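Local coordinates for protein macrophomate synthase intermolecular Diels-Alderase (PDB 1IZC) that belongs to the HpcH/HpaI aldolase/citrate lyase family of TIM-barrel enzymes and holds a magnesium ion and pyruvic acid in its pocket, at residues 193-207 and 238-252. The protein carries 1 engineered substitution. Residues are numbered along the deposited sequence; the frame is centred on the assembly and turned at random.
Sequences VDAIAAMPEIHGLMF and KFSTAAQRNGVPIFG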
loop_
_atom_site.group_PDB
_atom_site.type_symbol
_atom_site.label_atom_id
_atom_site.label_comp_id
_atom_site.label_asym_id
_atom_site.label_seq_id
_atom_site.Cartn_x
_atom_site.Cartn_y
_atom_site.Cartn_z
ATOM N N VAL A 193 -4.648 -17.881 -38.288
ATOM C CA VAL A 193 -3.233 -17.760 -37.921
ATOM C C VAL A 193 -2.286 -17.492 -39.089
ATOM O O VAL A 193 -1.250 -16.852 -38.919
ATOM C CB VAL A 193 -2.742 -19.004 -37.120
ATOM C CG1 VAL A 193 -2.620 -20.220 -38.033
ATOM C CG2 VAL A 193 -1.401 -18.703 -36.463
ATOM N N ASP A 194 -2.621 -17.969 -40.283
ATOM C CA ASP A 194 -1.738 -17.706 -41.407
ATOM C C ASP A 194 -1.593 -16.208 -41.636
ATOM O O ASP A 194 -0.490 -15.720 -41.886
ATOM C CB ASP A 194 -2.254 -18.384 -42.683
ATOM C CG ASP A 194 -2.242 -19.894 -42.576
ATOM O OD1 ASP A 194 -1.339 -20.429 -41.900
ATOM O OD2 ASP A 194 -3.124 -20.550 -43.171
ATOM N N ALA A 195 -2.700 -15.475 -41.547
ATOM C CA ALA A 195 -2.669 -14.035 -41.758
ATOM C C ALA A 195 -1.956 -13.308 -40.617
ATOM O O ALA A 195 -1.187 -12.377 -40.842
ATOM C CB ALA A 195 -4.086 -13.501 -41.899
ATOM N N ILE A 196 -2.211 -13.738 -39.389
ATOM C CA ILE A 196 -1.589 -13.082 -38.250
ATOM C C ILE A 196 -0.075 -13.298 -38.269
ATOM O O ILE A 196 0.695 -12.362 -38.042
ATOM C CB ILE A 196 -2.193 -13.611 -36.923
ATOM C CG1 ILE A 196 -3.688 -13.260 -36.866
ATOM C CG2 ILE A 196 -1.455 -12.983 -35.729
ATOM C CD1 ILE A 196 -4.462 -14.000 -35.778
ATOM N N ALA A 197 0.341 -14.522 -38.576
ATOM C CA ALA A 197 1.760 -14.875 -38.606
ATOM C C ALA A 197 2.540 -14.122 -39.673
ATOM O O ALA A 197 3.748 -13.908 -39.533
ATOM C CB ALA A 197 1.913 -16.380 -38.821
ATOM N N ALA A 198 1.839 -13.720 -40.728
ATOM C CA ALA A 198 2.454 -13.009 -41.848
ATOM C C ALA A 198 2.596 -11.500 -41.652
ATOM O O ALA A 198 3.168 -10.811 -42.504
ATOM C CB ALA A 198 1.655 -13.284 -43.136
ATOM N N MET A 199 2.080 -10.973 -40.548
ATOM C CA MET A 199 2.178 -9.531 -40.313
ATOM C C MET A 199 3.632 -9.107 -40.142
ATOM O O MET A 199 4.352 -9.652 -39.316
ATOM C CB MET A 199 1.395 -9.138 -39.058
ATOM C CG MET A 199 -0.102 -9.380 -39.164
ATOM S SD MET A 199 -0.918 -8.827 -37.661
ATOM C CE MET A 199 -0.775 -7.035 -37.827
ATOM N N PRO A 200 4.076 -8.115 -40.923
ATOM C CA PRO A 200 5.454 -7.621 -40.848
ATOM C C PRO A 200 5.726 -6.960 -39.496
ATOM O O PRO A 200 6.873 -6.851 -39.054
ATOM C CB PRO A 200 5.531 -6.588 -41.983
ATOM C CG PRO A 200 4.331 -6.832 -42.813
ATOM C CD PRO A 200 3.281 -7.339 -41.889
ATOM N N GLU A 201 4.663 -6.539 -38.825
ATOM C CA GLU A 201 4.825 -5.846 -37.549
ATOM C C GLU A 201 5.171 -6.709 -36.342
ATOM O O GLU A 201 5.680 -6.185 -35.354
ATOM C CB GLU A 201 3.563 -5.046 -37.199
ATOM C CG GLU A 201 3.168 -3.990 -38.233
ATOM C CD GLU A 201 2.165 -4.516 -39.240
ATOM O OE1 GLU A 201 2.185 -5.733 -39.537
ATOM O OE2 GLU A 201 1.359 -3.706 -39.751
ATOM N N ILE A 202 4.922 -8.011 -36.408
ATOM C CA ILE A 202 5.162 -8.852 -35.236
ATOM C C ILE A 202 6.546 -9.453 -35.090
ATOM O O ILE A 202 7.268 -9.628 -36.070
ATOM C CB ILE A 202 4.093 -9.956 -35.126
ATOM C CG1 ILE A 202 4.290 -11.036 -36.198
ATOM C CG2 ILE A 202 2.718 -9.322 -35.286
ATOM C CD1 ILE A 202 3.395 -12.266 -35.986
ATOM N N HIS A 203 6.904 -9.773 -33.845
ATOM C CA HIS A 203 8.226 -10.310 -33.524
ATOM C C HIS A 203 8.214 -11.650 -32.825
ATOM O O HIS A 203 9.276 -12.209 -32.504
ATOM C CB HIS A 203 8.970 -9.292 -32.662
ATOM C CG HIS A 203 8.903 -7.903 -33.212
ATOM N ND1 HIS A 203 8.064 -6.935 -32.699
ATOM C CD2 HIS A 203 9.494 -7.352 -34.301
ATOM C CE1 HIS A 203 8.138 -5.851 -33.451
ATOM N NE2 HIS A 203 8.995 -6.078 -34.431
ATOM N N GLY A 204 7.019 -12.174 -32.586
ATOM C CA GLY A 204 6.907 -13.460 -31.925
ATOM C C GLY A 204 5.463 -13.921 -31.949
ATOM O O GLY A 204 4.575 -13.137 -32.259
ATOM N N LEU A 205 5.236 -15.191 -31.642
ATOM C CA LEU A 205 3.880 -15.747 -31.593
ATOM C C LEU A 205 3.787 -16.692 -30.404
ATOM O O LEU A 205 4.715 -17.461 -30.144
ATOM C CB LEU A 205 3.546 -16.521 -32.872
ATOM C CG LEU A 205 3.046 -15.672 -34.042
ATOM C CD1 LEU A 205 2.970 -16.535 -35.299
ATOM C CD2 LEU A 205 1.679 -15.075 -33.701
ATOM N N MET A 206 2.665 -16.639 -29.699
ATOM C CA MET A 206 2.459 -17.497 -28.534
ATOM C C MET A 206 1.116 -18.192 -28.658
ATOM O O MET A 206 0.184 -17.635 -29.218
ATOM C CB MET A 206 2.469 -16.654 -27.251
ATOM C CG MET A 206 2.262 -17.448 -25.963
ATOM S SD MET A 206 2.279 -16.325 -24.547
ATOM C CE MET A 206 4.072 -16.127 -24.276
ATOM N N PHE A 207 1.021 -19.407 -28.120
ATOM C CA PHE A 207 -0.235 -20.152 -28.160
ATOM C C PHE A 207 -0.765 -20.217 -26.728
ATOM O O PHE A 207 0.012 -20.182 -25.772
ATOM C CB PHE A 207 -0.001 -21.576 -28.668
ATOM C CG PHE A 207 -1.250 -22.259 -29.181
ATOM C CD1 PHE A 207 -1.683 -22.057 -30.485
ATOM C CD2 PHE A 207 -1.994 -23.101 -28.356
ATOM C CE1 PHE A 207 -2.841 -22.685 -30.966
ATOM C CE2 PHE A 207 -3.150 -23.730 -28.834
ATOM C CZ PHE A 207 -3.570 -23.520 -30.137
ATOM N N LYS A 238 -0.731 -26.179 -37.299
ATOM C CA LYS A 238 -1.022 -25.032 -38.145
ATOM C C LYS A 238 -0.332 -23.791 -37.580
ATOM O O LYS A 238 0.271 -23.009 -38.316
ATOM C CB LYS A 238 -2.526 -24.804 -38.230
ATOM C CG LYS A 238 -2.916 -23.698 -39.191
ATOM C CD LYS A 238 -4.423 -23.498 -39.221
ATOM C CE LYS A 238 -4.808 -22.412 -40.205
ATOM N NZ LYS A 238 -6.254 -22.098 -40.131
ATOM N N PHE A 239 -0.424 -23.627 -36.264
ATOM C CA PHE A 239 0.197 -22.501 -35.578
ATOM C C PHE A 239 1.719 -22.480 -35.749
ATOM O O PHE A 239 2.292 -21.468 -36.167
ATOM C CB PHE A 239 -0.162 -22.559 -34.079
ATOM C CG PHE A 239 0.626 -21.606 -33.206
ATOM C CD1 PHE A 239 0.206 -20.295 -33.013
ATOM C CD2 PHE A 239 1.786 -22.042 -32.560
ATOM C CE1 PHE A 239 0.932 -19.419 -32.180
ATOM C CE2 PHE A 239 2.524 -21.184 -31.731
ATOM C CZ PHE A 239 2.095 -19.872 -31.539
ATOM N N SER A 240 2.378 -23.593 -35.430
ATOM C CA SER A 240 3.834 -23.658 -35.504
ATOM C C SER A 240 4.365 -23.530 -36.921
ATOM O O SER A 240 5.393 -22.894 -37.137
ATOM C CB SER A 240 4.354 -24.950 -34.867
ATOM O OG SER A 240 3.817 -26.092 -35.505
ATOM N N THR A 241 3.670 -24.135 -37.878
ATOM C CA THR A 241 4.088 -24.051 -39.274
ATOM C C THR A 241 3.961 -22.609 -39.771
ATOM O O THR A 241 4.822 -22.123 -40.512
ATOM C CB THR A 241 3.236 -24.983 -40.163
ATOM O OG1 THR A 241 3.423 -26.337 -39.733
ATOM C CG2 THR A 241 3.669 -24.871 -41.619
ATOM N N ALA A 242 2.898 -21.918 -39.362
ATOM C CA ALA A 242 2.709 -20.531 -39.778
ATOM C C ALA A 242 3.847 -19.669 -39.230
ATOM O O ALA A 242 4.413 -18.853 -39.955
ATOM C CB ALA A 242 1.353 -19.998 -39.297
ATOM N N ALA A 243 4.176 -19.844 -37.950
ATOM C CA ALA A 243 5.271 -19.084 -37.346
ATOM C C ALA A 243 6.593 -19.376 -38.080
ATOM O O ALA A 243 7.310 -18.463 -38.485
ATOM C CB ALA A 243 5.408 -19.448 -35.851
ATOM N N GLN A 244 6.904 -20.652 -38.257
ATOM C CA GLN A 244 8.146 -21.054 -38.928
ATOM C C GLN A 244 8.298 -20.523 -40.357
ATOM O O GLN A 244 9.361 -20.024 -40.729
ATOM C CB GLN A 244 8.250 -22.587 -38.956
ATOM C CG GLN A 244 8.564 -23.224 -37.603
ATOM C CD GLN A 244 8.038 -24.650 -37.484
ATOM O OE1 GLN A 244 7.740 -25.308 -38.488
ATOM N NE2 GLN A 244 7.924 -25.135 -36.251
ATOM N N ARG A 245 7.243 -20.622 -41.156
ATOM C CA ARG A 245 7.332 -20.179 -42.540
ATOM C C ARG A 245 7.563 -18.676 -42.678
ATOM O O ARG A 245 8.168 -18.221 -43.655
ATOM C CB ARG A 245 6.072 -20.586 -43.314
ATOM C CG ARG A 245 4.922 -19.608 -43.230
ATOM C CD ARG A 245 3.872 -19.909 -44.311
ATOM N NE ARG A 245 3.199 -21.169 -44.041
ATOM C CZ ARG A 245 2.035 -21.282 -43.403
ATOM N NH1 ARG A 245 1.381 -20.206 -42.976
ATOM N NH2 ARG A 245 1.544 -22.487 -43.162
ATOM N N ASN A 246 7.093 -17.906 -41.697
ATOM C CA ASN A 246 7.233 -16.454 -41.727
ATOM C C ASN A 246 8.437 -15.929 -40.958
ATOM O O ASN A 246 8.639 -14.716 -40.863
ATOM C CB ASN A 246 5.942 -15.802 -41.205
ATOM C CG ASN A 246 4.798 -15.902 -42.206
ATOM O OD1 ASN A 246 4.791 -15.207 -43.225
ATOM N ND2 ASN A 246 3.836 -16.775 -41.930
ATOM N N GLY A 247 9.229 -16.841 -40.405
ATOM C CA GLY A 247 10.411 -16.451 -39.660
ATOM C C GLY A 247 10.074 -15.769 -38.344
ATOM O O GLY A 247 10.753 -14.819 -37.938
ATOM N N VAL A 248 9.024 -16.262 -37.686
ATOM C CA VAL A 248 8.577 -15.707 -36.405
ATOM C C VAL A 248 8.882 -16.698 -35.284
ATOM O O VAL A 248 8.450 -17.854 -35.323
ATOM C CB VAL A 248 7.062 -15.411 -36.439
ATOM C CG1 VAL A 248 6.604 -14.823 -35.109
ATOM C CG2 VAL A 248 6.771 -14.422 -37.554
ATOM N N PRO A 249 9.641 -16.265 -34.268
ATOM C CA PRO A 249 9.944 -17.210 -33.190
ATOM C C PRO A 249 8.735 -17.443 -32.307
ATOM O O PRO A 249 7.909 -16.551 -32.131
ATOM C CB PRO A 249 11.074 -16.523 -32.440
ATOM C CG PRO A 249 10.703 -15.071 -32.556
ATOM C CD PRO A 249 10.264 -14.953 -34.012
ATOM N N ILE A 250 8.632 -18.646 -31.756
ATOM C CA ILE A 250 7.517 -18.963 -30.875
ATOM C C ILE A 250 7.907 -18.710 -29.421
ATOM O O ILE A 250 9.049 -18.957 -29.010
ATOM C CB ILE A 250 7.073 -20.434 -31.039
ATOM C CG1 ILE A 250 6.603 -20.670 -32.481
ATOM C CG2 ILE A 250 5.939 -20.757 -30.059
ATOM C CD1 ILE A 250 6.300 -22.126 -32.796
ATOM N N PHE A 251 6.944 -18.187 -28.664
ATOM C CA PHE A 251 7.076 -17.887 -27.241
ATOM C C PHE A 251 6.176 -18.894 -26.541
ATOM O O PHE A 251 5.039 -19.105 -26.965
ATOM C CB PHE A 251 6.528 -16.496 -26.928
ATOM C CG PHE A 251 7.465 -15.376 -27.232
ATOM C CD1 PHE A 251 8.011 -15.219 -28.504
ATOM C CD2 PHE A 251 7.764 -14.436 -26.252
ATOM C CE1 PHE A 251 8.845 -14.132 -28.793
ATOM C CE2 PHE A 251 8.592 -13.350 -26.526
ATOM C CZ PHE A 251 9.134 -13.196 -27.802
ATOM N N GLY A 252 6.655 -19.515 -25.471
ATOM C CA GLY A 252 5.803 -20.474 -24.787
ATOM C C GLY A 252 6.337 -20.877 -23.428
ATOM O O GLY A 252 7.312 -20.310 -22.951
HETATM O O HOH W 1 1.352 -17.262 -43.371
HETATM O O HOH W 2 -0.125 -22.921 -41.210
HETATM O O HOH W 3 -5.093 -19.216 -41.525
HETATM O O HOH W 4 3.221 -20.952 -27.238
#
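Phe239 reaches from helix 238-245 onto strand 205-207, where its flat ring fills the hollow between Leu205 and Phe207. With CG anti to the backbone N (chi1 169°), the ring lies between helix and strand: its CZ abuts Leu205 CB, and Phe207 stands edge-on, its CD1 over one face. The two rings form a T-shaped pair, planes at 72°; Phe207 CB adds a CH-pi contact 4.0 Å from the Phe239 centroid. Further along, Leu205 sets CD1 against Ala243 CB (3.8 Å), a methyl small enough to admit it, and CG against Val248 CG1. The same Val248 CG1 settles against Gly204 CA (3.5 Å), where glycine has no side chain to block it.

Helices 193-197 and 238-245 run side by side at 29°. Small residues permit this: Ala197 CB meets Ala242 CB at 3.7 Å, while Val193 sets CG1 against the extended chain of Lys238 and CG2 beside Phe239 CD1. At the more exposed edge of the helix pair Arg245 NH1 forms a salt bridge with Asp194 OD1 through a nearly straight hydrogen bond (2.9 Å), in the guanidinium plane but well above that of the carboxylate. Two waters bridge this polar seam, one joining Arg245 and Asn246 to Asp194 O, the other linking Asp194 OD1, Lys238 O and Arg245 NH2.

On the inner side of the two helices the strands pair in parallel, Leu205 N bonding to Pro249 O (3.0 Å) and Leu205 O receiving Phe251 N (2.8 Å). These are the sixth and seventh strands of the eight-stranded TIM barrel; the side chain of Met206, on the opposite face of the sheet from Leu205, comes within about 5 Å of the bound pyruvic acid. Strand 179-184 flanks 205-207, and Phe251 packs on Leu32 of helix 28-37.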